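Local coordinates for protein peroxiredoxin PRX1, mitochondrial (Saccharomyces cerevisiae, PDB 5YKJ) that probably reduces hydrogen peroxide and organic hydroperoxides in mitochondria as a 1-Cys thiol peroxidase, its oxidised thiol being restored through the glutathione and thioredoxin systems, at residues A50-R61 and T153-Q164; K125-I133 and I142-R151. All blocks are in the same frame, centred on the assembly; numbering follows the deposited sequence.

Contact 1. Residues A50-R61 and T153-Q164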
loop_
_atom_site.group_PDB
_atom_site.type_symbol
_atom_site.label_atom_id
_atom_site.label_comp_id
_atom_site.label_asym_id
_atom_site.label_seq_id
_atom_site.Cartn_x
_atom_site.Cartn_y
_atom_site.Cartn_z
ATOM N N ALA A 50 12.610 -6.071 -0.264
ATOM C CA ALA A 50 11.685 -6.854 -1.064
ATOM C C ALA A 50 10.865 -5.987 -2.032
ATOM O O ALA A 50 10.712 -6.319 -3.156
ATOM C CB ALA A 50 10.794 -7.709 -0.172
ATOM N N PHE A 51 10.363 -4.864 -1.538
ATOM C CA PHE A 51 9.615 -3.976 -2.388
ATOM C C PHE A 51 10.507 -3.470 -3.503
ATOM O O PHE A 51 10.073 -3.287 -4.574
ATOM C CB PHE A 51 9.024 -2.811 -1.594
ATOM C CG PHE A 51 7.778 -3.168 -0.839
ATOM C CD1 PHE A 51 6.624 -3.459 -1.495
ATOM C CD2 PHE A 51 7.771 -3.179 0.520
ATOM C CE1 PHE A 51 5.500 -3.789 -0.781
ATOM C CE2 PHE A 51 6.639 -3.529 1.237
ATOM C CZ PHE A 51 5.497 -3.827 0.588
ATOM N N ALA A 52 11.752 -3.209 -3.176
ATOM C CA ALA A 52 12.685 -2.757 -4.218
ATOM C C ALA A 52 12.905 -3.811 -5.303
ATOM O O ALA A 52 12.920 -3.508 -6.435
ATOM C CB ALA A 52 14.031 -2.352 -3.633
ATOM N N LYS A 53 13.102 -5.026 -4.900
ATOM C CA LYS A 53 13.319 -6.097 -5.850
ATOM C C LYS A 53 12.101 -6.316 -6.707
ATOM O O LYS A 53 12.212 -6.678 -7.821
ATOM C CB LYS A 53 13.530 -7.415 -5.183
ATOM C CG LYS A 53 14.737 -7.679 -4.360
ATOM C CD LYS A 53 14.893 -9.208 -4.328
ATOM C CE LYS A 53 15.068 -9.853 -2.990
ATOM N NZ LYS A 53 16.516 -9.880 -2.766
ATOM N N LEU A 54 10.940 -6.176 -6.100
ATOM C CA LEU A 54 9.691 -6.430 -6.788
ATOM C C LEU A 54 9.042 -5.239 -7.470
ATOM O O LEU A 54 8.009 -5.374 -7.976
ATOM C CB LEU A 54 8.702 -7.082 -5.835
ATOM C CG LEU A 54 9.089 -8.460 -5.313
ATOM C CD1 LEU A 54 8.218 -8.736 -4.107
ATOM C CD2 LEU A 54 8.772 -9.495 -6.377
ATOM N N LYS A 55 9.720 -4.112 -7.542
ATOM C CA LYS A 55 9.142 -2.916 -8.102
ATOM C C LYS A 55 8.540 -3.154 -9.526
ATOM O O LYS A 55 7.580 -2.602 -9.856
ATOM C CB LYS A 55 10.141 -1.754 -8.132
ATOM C CG LYS A 55 9.615 -0.533 -8.819
ATOM C CD LYS A 55 10.568 0.624 -8.783
ATOM C CE LYS A 55 10.101 1.684 -9.740
ATOM N NZ LYS A 55 10.289 1.395 -11.170
ATOM N N PRO A 56 9.157 -4.027 -10.332
ATOM C CA PRO A 56 8.579 -4.301 -11.662
ATOM C C PRO A 56 7.174 -4.878 -11.607
ATOM O O PRO A 56 6.422 -4.650 -12.492
ATOM C CB PRO A 56 9.550 -5.319 -12.287
ATOM C CG PRO A 56 10.850 -4.998 -11.657
ATOM C CD PRO A 56 10.537 -4.555 -10.259
ATOM N N GLU A 57 6.917 -5.661 -10.572
ATOM C CA GLU A 57 5.619 -6.250 -10.349
ATOM C C GLU A 57 4.586 -5.139 -10.084
ATOM O O GLU A 57 3.476 -5.220 -10.507
ATOM C CB GLU A 57 5.631 -7.246 -9.205
ATOM C CG GLU A 57 6.159 -8.585 -9.601
ATOM C CD GLU A 57 5.522 -9.112 -10.867
ATOM O OE1 GLU A 57 6.177 -9.145 -11.905
ATOM O OE2 GLU A 57 4.375 -9.483 -10.780
ATOM N N PHE A 58 4.990 -4.126 -9.332
ATOM C CA PHE A 58 4.155 -2.989 -9.075
ATOM C C PHE A 58 4.015 -2.057 -10.300
ATOM O O PHE A 58 2.976 -1.597 -10.596
ATOM C CB PHE A 58 4.594 -2.259 -7.794
ATOM C CG PHE A 58 4.473 -3.093 -6.560
ATOM C CD1 PHE A 58 3.324 -3.081 -5.865
ATOM C CD2 PHE A 58 5.509 -3.808 -6.072
ATOM C CE1 PHE A 58 3.161 -3.802 -4.723
ATOM C CE2 PHE A 58 5.360 -4.561 -4.935
ATOM C CZ PHE A 58 4.164 -4.550 -4.247
ATOM N N ASP A 59 5.120 -1.868 -11.014
ATOM C CA ASP A 59 5.067 -1.031 -12.164
ATOM C C ASP A 59 4.034 -1.540 -13.171
ATOM O O ASP A 59 3.312 -0.784 -13.715
ATOM C CB ASP A 59 6.429 -1.024 -12.868
ATOM C CG ASP A 59 7.498 -0.280 -12.112
ATOM O OD1 ASP A 59 7.204 0.608 -11.340
ATOM O OD2 ASP A 59 8.651 -0.566 -12.364
ATOM N N LYS A 60 3.996 -2.830 -13.375
ATOM C CA LYS A 60 3.090 -3.363 -14.354
ATOM C C LYS A 60 1.637 -3.255 -13.974
ATOM O O LYS A 60 0.789 -3.417 -14.795
ATOM C CB LYS A 60 3.482 -4.767 -14.759
ATOM C CG LYS A 60 3.206 -5.793 -13.752
ATOM C CD LYS A 60 3.301 -7.185 -14.300
ATOM C CE LYS A 60 4.705 -7.672 -14.549
ATOM N NZ LYS A 60 4.603 -9.135 -14.393
ATOM N N ARG A 61 1.383 -2.988 -12.700
ATOM C CA ARG A 61 0.041 -2.833 -12.250
ATOM C C ARG A 61 -0.315 -1.353 -12.074
ATOM O O ARG A 61 -1.253 -1.055 -11.476
ATOM C CB ARG A 61 -0.149 -3.570 -10.948
ATOM C CG ARG A 61 0.017 -5.087 -11.068
ATOM C CD ARG A 61 0.200 -5.723 -9.726
ATOM N NE ARG A 61 -0.011 -7.151 -9.697
ATOM C CZ ARG A 61 0.894 -8.084 -9.936
ATOM N NH1 ARG A 61 2.116 -7.794 -10.269
ATOM N NH2 ARG A 61 0.523 -9.325 -9.874
ATOM N N THR A 153 4.772 -9.621 0.734
ATOM C CA THR A 153 4.679 -8.931 -0.528
ATOM C C THR A 153 3.654 -9.538 -1.488
ATOM O O THR A 153 3.082 -8.883 -2.242
ATOM C CB THR A 153 6.058 -8.751 -1.174
ATOM O OG1 THR A 153 6.676 -10.017 -1.332
ATOM C CG2 THR A 153 6.923 -7.857 -0.287
ATOM N N SER A 154 3.533 -10.838 -1.411
ATOM C CA SER A 154 2.600 -11.538 -2.232
ATOM C C SER A 154 1.179 -11.156 -1.908
ATOM O O SER A 154 0.391 -11.081 -2.753
ATOM C CB SER A 154 2.786 -13.039 -2.147
ATOM O OG SER A 154 3.991 -13.372 -2.738
ATOM N N GLU A 155 0.904 -10.979 -0.642
ATOM C CA GLU A 155 -0.412 -10.560 -0.244
ATOM C C GLU A 155 -0.709 -9.129 -0.695
ATOM O O GLU A 155 -1.796 -8.850 -1.050
ATOM C CB GLU A 155 -0.593 -10.743 1.261
ATOM C CG GLU A 155 -1.980 -10.364 1.801
ATOM C CD GLU A 155 -3.137 -11.191 1.227
ATOM O OE1 GLU A 155 -2.879 -12.134 0.567
ATOM O OE2 GLU A 155 -4.255 -10.855 1.535
ATOM N N VAL A 156 0.273 -8.246 -0.638
ATOM C CA VAL A 156 0.046 -6.896 -1.098
ATOM C C VAL A 156 -0.314 -6.925 -2.596
ATOM O O VAL A 156 -1.163 -6.273 -3.010
ATOM C CB VAL A 156 1.294 -5.999 -0.860
ATOM C CG1 VAL A 156 1.164 -4.642 -1.573
ATOM C CG2 VAL A 156 1.560 -5.841 0.621
ATOM N N LEU A 157 0.399 -7.717 -3.360
ATOM C CA LEU A 157 0.086 -7.834 -4.758
ATOM C C LEU A 157 -1.302 -8.486 -4.992
ATOM O O LEU A 157 -1.981 -8.136 -5.890
ATOM C CB LEU A 157 1.188 -8.575 -5.524
ATOM C CG LEU A 157 2.527 -7.873 -5.744
ATOM C CD1 LEU A 157 3.628 -8.878 -6.076
ATOM C CD2 LEU A 157 2.417 -6.794 -6.787
ATOM N N ARG A 158 -1.632 -9.452 -4.164
ATOM C CA ARG A 158 -2.900 -10.142 -4.313
ATOM C C ARG A 158 -4.092 -9.190 -4.124
ATOM O O ARG A 158 -4.999 -9.172 -4.896
ATOM C CB ARG A 158 -2.991 -11.347 -3.360
ATOM C CG ARG A 158 -4.145 -12.309 -3.643
ATOM C CD ARG A 158 -4.428 -13.297 -2.522
ATOM N NE ARG A 158 -4.929 -12.668 -1.331
ATOM C CZ ARG A 158 -6.198 -12.403 -1.134
ATOM N NH1 ARG A 158 -7.116 -12.773 -2.015
ATOM N NH2 ARG A 158 -6.557 -11.789 -0.043
ATOM N N VAL A 159 -4.027 -8.396 -3.085
ATOM C CA VAL A 159 -5.077 -7.443 -2.851
ATOM C C VAL A 159 -5.141 -6.351 -3.901
ATOM O O VAL A 159 -6.148 -5.887 -4.153
ATOM C CB VAL A 159 -5.154 -6.893 -1.418
ATOM C CG1 VAL A 159 -5.226 -8.042 -0.472
ATOM C CG2 VAL A 159 -3.998 -5.972 -1.106
ATOM N N ILE A 160 -3.996 -5.951 -4.429
ATOM C CA ILE A 160 -3.995 -4.953 -5.462
ATOM C C ILE A 160 -4.740 -5.540 -6.683
ATOM O O ILE A 160 -5.531 -4.894 -7.288
ATOM C CB ILE A 160 -2.568 -4.515 -5.876
ATOM C CG1 ILE A 160 -1.969 -3.590 -4.830
ATOM C CG2 ILE A 160 -2.607 -3.729 -7.185
ATOM C CD1 ILE A 160 -0.463 -3.517 -4.909
ATOM N N ASP A 161 -4.434 -6.791 -6.969
ATOM C CA ASP A 161 -5.082 -7.424 -8.101
ATOM C C ASP A 161 -6.607 -7.524 -7.909
ATOM O O ASP A 161 -7.349 -7.289 -8.782
ATOM C CB ASP A 161 -4.476 -8.793 -8.372
ATOM C CG ASP A 161 -3.101 -8.709 -9.038
ATOM O OD1 ASP A 161 -2.792 -7.719 -9.575
ATOM O OD2 ASP A 161 -2.404 -9.650 -8.978
ATOM N N ALA A 162 -7.009 -7.888 -6.719
ATOM C CA ALA A 162 -8.396 -7.959 -6.400
ATOM C C ALA A 162 -9.062 -6.596 -6.477
ATOM O O ALA A 162 -10.103 -6.482 -6.972
ATOM C CB ALA A 162 -8.576 -8.557 -5.011
ATOM N N LEU A 163 -8.427 -5.566 -5.933
ATOM C CA LEU A 163 -9.028 -4.251 -5.966
ATOM C C LEU A 163 -9.193 -3.699 -7.361
ATOM O O LEU A 163 -10.176 -3.108 -7.666
ATOM C CB LEU A 163 -8.196 -3.252 -5.152
ATOM C CG LEU A 163 -8.276 -3.378 -3.631
ATOM C CD1 LEU A 163 -7.075 -2.682 -3.014
ATOM C CD2 LEU A 163 -9.570 -2.768 -3.141
ATOM N N GLN A 164 -8.165 -3.889 -8.157
ATOM C CA GLN A 164 -8.209 -3.430 -9.524
ATOM C C GLN A 164 -9.263 -4.173 -10.321
ATOM O O GLN A 164 -9.907 -3.591 -11.110
ATOM C CB GLN A 164 -6.841 -3.497 -10.200
ATOM C CG GLN A 164 -5.836 -2.555 -9.553
ATOM C CD GLN A 164 -4.469 -2.562 -10.220
ATOM O OE1 GLN A 164 -4.085 -3.490 -10.850
ATOM N NE2 GLN A 164 -3.767 -1.514 -10.038
#
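Leu157 packs between Phe58 and Arg61 with a single methyl, CD2, which sits 3.8 Å from the centroid of the Phe58 ring and only 15° off its normal, a CH-pi contact over the face. The same methyl lies over one face of the Arg61 guanidinium. Two other side chains of 153-164 meet the Phe58 ring at its rim: Val156 CG1 lies in the ring plane, and Ile160 CD1 comes within 3.6 Å of Phe58 CE1. Arg61, extended from CG to NE, crosses Asp161 at about a right angle and grips it side-on: NE reaches Asp161 OD1 at 2.8 Å and NH2 reaches OD2 at 3.1 Å, with the guanidinium and carboxylate planes nearly coplanar. Its NH1 bonds Glu57 O and Glu57 OE2, both in the guanidinium plane, so hydrogen bonds on three nitrogens fix the rotation of the group. Beyond this network, Gln164 NE2 donates to Arg61 O at 2.9 Å, in the carbonyl plane. At the other end Thr153 sets CG2 anti to its carbonyl carbon (chi1 57° for OG1), which brings this methyl over the centre of the Phe51 ring, 4.3 Å above it. Helix 55-59 and helix segment 153-164, whose axes approach to 11.3 Å at 5°, thus pack side by side on strand 63-69, where Phe58 and Ile160 both touch Val63, as helices flank the central sheet in the thioredoxin fold of peroxiredoxins.

Contact 2. Residues K125-I133 and I142-R151; sequences KTVRSVFVI and IFTYPSTVGR
This contact is an antiparallel beta hairpin at one edge of the central mixed sheet of the thioredoxin fold, extended by an arginine-held loop. Val130 and Phe143 form the hydrogen-bonded pair, with Val130 N to Phe143 O at 2.9 Å and Phe143 N to Val130 O at 3.1 Å. On their face of the sheet Val130 CB lies over the Phe143 ring, 17° off its normal, in a CH-pi contact; chi1 of Phe143, 68°, puts its CG between backbone N and carbonyl carbon and brings the ring alongside the valine. On the other face Phe131 and Ile142 run side by side, while Ser129 OG and Thr144 OG1 share a hydrogen bond of 2.7 Å. Past the strands, Arg128 bends at chi2 and chi3 so that NE donates to Tyr145 O at 2.8 Å, from above the carbonyl plane. One face of its guanidinium covers Ser147 CA; the opposite face stacks on Arg151, centres 3.8 Å apart and planes at 8°. Glu47, salt-bridged to Arg128 NH1, probably offsets the like charges. With an alanine in place of Arg128, Tyr145 O and Glu47 would probably lose this partner and Arg151 would be freer to turn. Arg151 NH2 donates to both Ser35 O and Arg128 O, and Val130 CG2 packs on the guanidinium face opposite Arg128, 3.4 Å from Arg151 NE. A water accepts from Arg151 NE and Tyr145 N and donates to Arg128 O and Phe143 O.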
loop_
_atom_site.group_PDB
_atom_site.type_symbol
_atom_site.label_atom_id
_atom_site.label_comp_id
_atom_site.label_asym_id
_atom_site.label_seq_id
_atom_site.Cartn_x
_atom_site.Cartn_y
_atom_site.Cartn_z
ATOM N N LYS A 125 6.369 2.875 17.642
ATOM C CA LYS A 125 6.077 1.505 17.302
ATOM C C LYS A 125 4.859 1.376 16.429
ATOM O O LYS A 125 4.728 0.408 15.778
ATOM C CB LYS A 125 5.865 0.666 18.564
ATOM C CG LYS A 125 7.135 0.461 19.343
ATOM C CD LYS A 125 6.920 -0.312 20.624
ATOM C CE LYS A 125 6.042 0.421 21.619
ATOM N NZ LYS A 125 6.351 0.240 23.087
ATOM N N THR A 126 3.999 2.362 16.484
ATOM C CA THR A 126 2.774 2.342 15.688
ATOM C C THR A 126 2.929 2.867 14.260
ATOM O O THR A 126 2.016 2.830 13.509
ATOM C CB THR A 126 1.631 3.093 16.404
ATOM O OG1 THR A 126 2.100 4.357 16.801
ATOM C CG2 THR A 126 1.216 2.385 17.638
ATOM N N VAL A 127 4.122 3.332 13.935
ATOM C CA VAL A 127 4.367 3.868 12.585
ATOM C C VAL A 127 4.709 2.704 11.676
ATOM O O VAL A 127 5.784 2.497 11.290
ATOM C CB VAL A 127 5.456 4.913 12.603
ATOM C CG1 VAL A 127 5.618 5.501 11.211
ATOM C CG2 VAL A 127 5.049 6.015 13.555
ATOM N N ARG A 128 3.687 1.929 11.433
ATOM C CA ARG A 128 3.817 0.688 10.728
ATOM C C ARG A 128 2.693 0.329 9.768
ATOM O O ARG A 128 2.603 -0.771 9.354
ATOM C CB ARG A 128 3.909 -0.452 11.759
ATOM C CG ARG A 128 5.285 -0.725 12.306
ATOM C CD ARG A 128 6.206 -1.280 11.241
ATOM N NE ARG A 128 5.948 -2.678 10.951
ATOM C CZ ARG A 128 6.541 -3.375 9.994
ATOM N NH1 ARG A 128 7.442 -2.827 9.239
ATOM N NH2 ARG A 128 6.247 -4.633 9.809
ATOM N N SER A 129 1.855 1.285 9.486
ATOM C CA SER A 129 0.755 1.023 8.595
ATOM C C SER A 129 1.128 1.042 7.132
ATOM O O SER A 129 2.011 1.675 6.744
ATOM C CB SER A 129 -0.408 1.983 8.855
ATOM O OG SER A 129 -0.847 1.898 10.165
ATOM N N VAL A 130 0.369 0.276 6.377
ATOM C CA VAL A 130 0.480 0.238 4.940
ATOM C C VAL A 130 -0.885 0.668 4.391
ATOM O O VAL A 130 -1.851 0.164 4.771
ATOM C CB VAL A 130 0.844 -1.155 4.363
ATOM C CG1 VAL A 130 0.898 -1.128 2.832
ATOM C CG2 VAL A 130 2.206 -1.572 4.850
ATOM N N PHE A 131 -0.867 1.652 3.518
ATOM C CA PHE A 131 -2.077 2.143 2.916
ATOM C C PHE A 131 -2.065 1.914 1.395
ATOM O O PHE A 131 -1.153 2.304 0.772
ATOM C CB PHE A 131 -2.211 3.676 3.161
ATOM C CG PHE A 131 -2.120 4.109 4.608
ATOM C CD1 PHE A 131 -0.904 4.312 5.241
ATOM C CD2 PHE A 131 -3.265 4.347 5.347
ATOM C CE1 PHE A 131 -0.837 4.699 6.538
ATOM C CE2 PHE A 131 -3.165 4.746 6.671
ATOM C CZ PHE A 131 -1.967 4.939 7.219
ATOM N N VAL A 132 -3.090 1.254 0.859
ATOM C CA VAL A 132 -3.227 1.069 -0.571
ATOM C C VAL A 132 -4.191 2.151 -1.030
ATOM O O VAL A 132 -5.272 2.225 -0.550
ATOM C CB VAL A 132 -3.803 -0.283 -0.867
ATOM C CG1 VAL A 132 -3.980 -0.465 -2.365
ATOM C CG2 VAL A 132 -2.915 -1.345 -0.296
ATOM N N ILE A 133 -3.712 2.993 -1.928
ATOM C CA ILE A 133 -4.442 4.166 -2.413
ATOM C C ILE A 133 -4.744 4.110 -3.909
ATOM O O ILE A 133 -3.920 3.773 -4.676
ATOM C CB ILE A 133 -3.617 5.380 -2.093
ATOM C CG1 ILE A 133 -3.394 5.407 -0.600
ATOM C CG2 ILE A 133 -4.236 6.677 -2.569
ATOM C CD1 ILE A 133 -2.300 6.339 -0.146
ATOM N N ILE A 142 -6.015 -0.991 4.408
ATOM C CA ILE A 142 -5.005 -0.681 5.385
ATOM C C ILE A 142 -4.608 -1.915 6.162
ATOM O O ILE A 142 -5.404 -2.715 6.431
ATOM C CB ILE A 142 -5.545 0.374 6.405
ATOM C CG1 ILE A 142 -6.069 1.604 5.699
ATOM C CG2 ILE A 142 -4.477 0.845 7.384
ATOM C CD1 ILE A 142 -6.704 2.579 6.644
ATOM N N PHE A 143 -3.335 -2.007 6.467
ATOM C CA PHE A 143 -2.903 -3.041 7.342
ATOM C C PHE A 143 -1.717 -2.607 8.182
ATOM O O PHE A 143 -0.874 -1.910 7.719
ATOM C CB PHE A 143 -2.736 -4.375 6.644
ATOM C CG PHE A 143 -1.627 -4.459 5.675
ATOM C CD1 PHE A 143 -0.386 -4.849 6.086
ATOM C CD2 PHE A 143 -1.832 -4.214 4.347
ATOM C CE1 PHE A 143 0.634 -4.955 5.228
ATOM C CE2 PHE A 143 -0.803 -4.324 3.463
ATOM C CZ PHE A 143 0.428 -4.712 3.902
ATOM N N THR A 144 -1.731 -3.044 9.434
ATOM C CA THR A 144 -0.678 -2.703 10.377
ATOM C C THR A 144 -0.095 -3.888 11.119
ATOM O O THR A 144 -0.695 -4.424 11.951
ATOM C CB THR A 144 -1.119 -1.614 11.379
ATOM O OG1 THR A 144 -1.809 -0.563 10.714
ATOM C CG2 THR A 144 0.077 -1.058 12.110
ATOM N N TYR A 145 1.132 -4.234 10.736
ATOM C CA TYR A 145 1.896 -5.267 11.358
ATOM C C TYR A 145 2.958 -4.577 12.233
ATOM O O TYR A 145 3.485 -3.618 11.902
ATOM C CB TYR A 145 2.644 -6.132 10.341
ATOM C CG TYR A 145 1.860 -7.072 9.430
ATOM C CD1 TYR A 145 0.516 -6.915 9.195
ATOM C CD2 TYR A 145 2.499 -8.102 8.818
ATOM C CE1 TYR A 145 -0.172 -7.778 8.384
ATOM C CE2 TYR A 145 1.831 -8.954 7.995
ATOM C CZ TYR A 145 0.490 -8.771 7.777
ATOM O OH TYR A 145 -0.199 -9.583 6.942
ATOM N N PRO A 146 3.167 -5.199 13.387
ATOM C CA PRO A 146 4.146 -4.631 14.270
ATOM C C PRO A 146 5.621 -4.783 13.684
ATOM O O PRO A 146 5.766 -5.572 12.817
ATOM C CB PRO A 146 4.061 -5.440 15.542
ATOM C CG PRO A 146 3.611 -6.761 15.074
ATOM C CD PRO A 146 2.689 -6.492 13.894
ATOM N N SER A 147 6.655 -4.047 14.109
ATOM C CA SER A 147 7.917 -4.028 13.498
ATOM C C SER A 147 8.585 -5.348 13.673
ATOM O O SER A 147 9.602 -5.609 13.198
ATOM C CB SER A 147 8.734 -2.939 14.145
ATOM O OG SER A 147 8.893 -3.183 15.505
ATOM N N THR A 148 8.059 -6.163 14.594
ATOM C CA THR A 148 8.515 -7.535 14.913
ATOM C C THR A 148 8.162 -8.601 13.869
ATOM O O THR A 148 8.756 -9.610 13.818
ATOM C CB THR A 148 7.981 -8.015 16.282
ATOM O OG1 THR A 148 6.568 -7.908 16.273
ATOM C CG2 THR A 148 8.511 -7.181 17.412
ATOM N N VAL A 149 7.138 -8.324 13.088
ATOM C CA VAL A 149 6.609 -9.225 12.090
ATOM C C VAL A 149 6.623 -8.641 10.678
ATOM O O VAL A 149 5.920 -7.772 10.368
ATOM C CB VAL A 149 5.139 -9.611 12.433
ATOM C CG1 VAL A 149 4.517 -10.514 11.364
ATOM C CG2 VAL A 149 5.057 -10.273 13.779
ATOM N N GLY A 150 7.448 -9.230 9.842
ATOM C CA GLY A 150 7.571 -8.807 8.483
ATOM C C GLY A 150 6.311 -9.070 7.698
ATOM O O GLY A 150 5.638 -9.994 7.915
ATOM N N ARG A 151 6.087 -8.175 6.762
ATOM C CA ARG A 151 4.923 -8.207 5.901
ATOM C C ARG A 151 5.044 -9.294 4.842
ATOM O O ARG A 151 5.976 -10.039 4.816
ATOM C CB ARG A 151 4.671 -6.842 5.276
ATOM C CG ARG A 151 4.425 -5.737 6.281
ATOM C CD ARG A 151 4.828 -4.358 5.724
ATOM N NE ARG A 151 4.518 -3.249 6.620
ATOM C CZ ARG A 151 5.181 -2.116 6.659
ATOM N NH1 ARG A 151 6.168 -1.880 5.862
ATOM N NH2 ARG A 151 4.812 -1.198 7.507
HETATM O O HOH W 1 5.915 -1.923 16.031
HETATM O O HOH W 2 1.921 -3.168 7.971
#

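From the N terminus, the chain forms strand 30-36 of the central sheet before it reaches 50-61, on helices 46-53 and 55-59, then passes through strand 63-69 and helix 73-87 before reaching 125-133. Contact 2 closes a short loop there, with eight residues between its segments. Strand 139-144 and the following loop lead directly into helix 153-169, whose return to 50-61 closes the long loop of contact 1, 91 residues between segments. Contact 2 is therefore nested inside contact 1. Their centres lie about 16 Å apart, yet they touch: Val156 CG2 packs on Phe143 CZ at 3.6 Å, and Leu163 CD1 on Val132 CG1 at 3.9 Å. The helix thus joins the edge hairpin to the earlier helices.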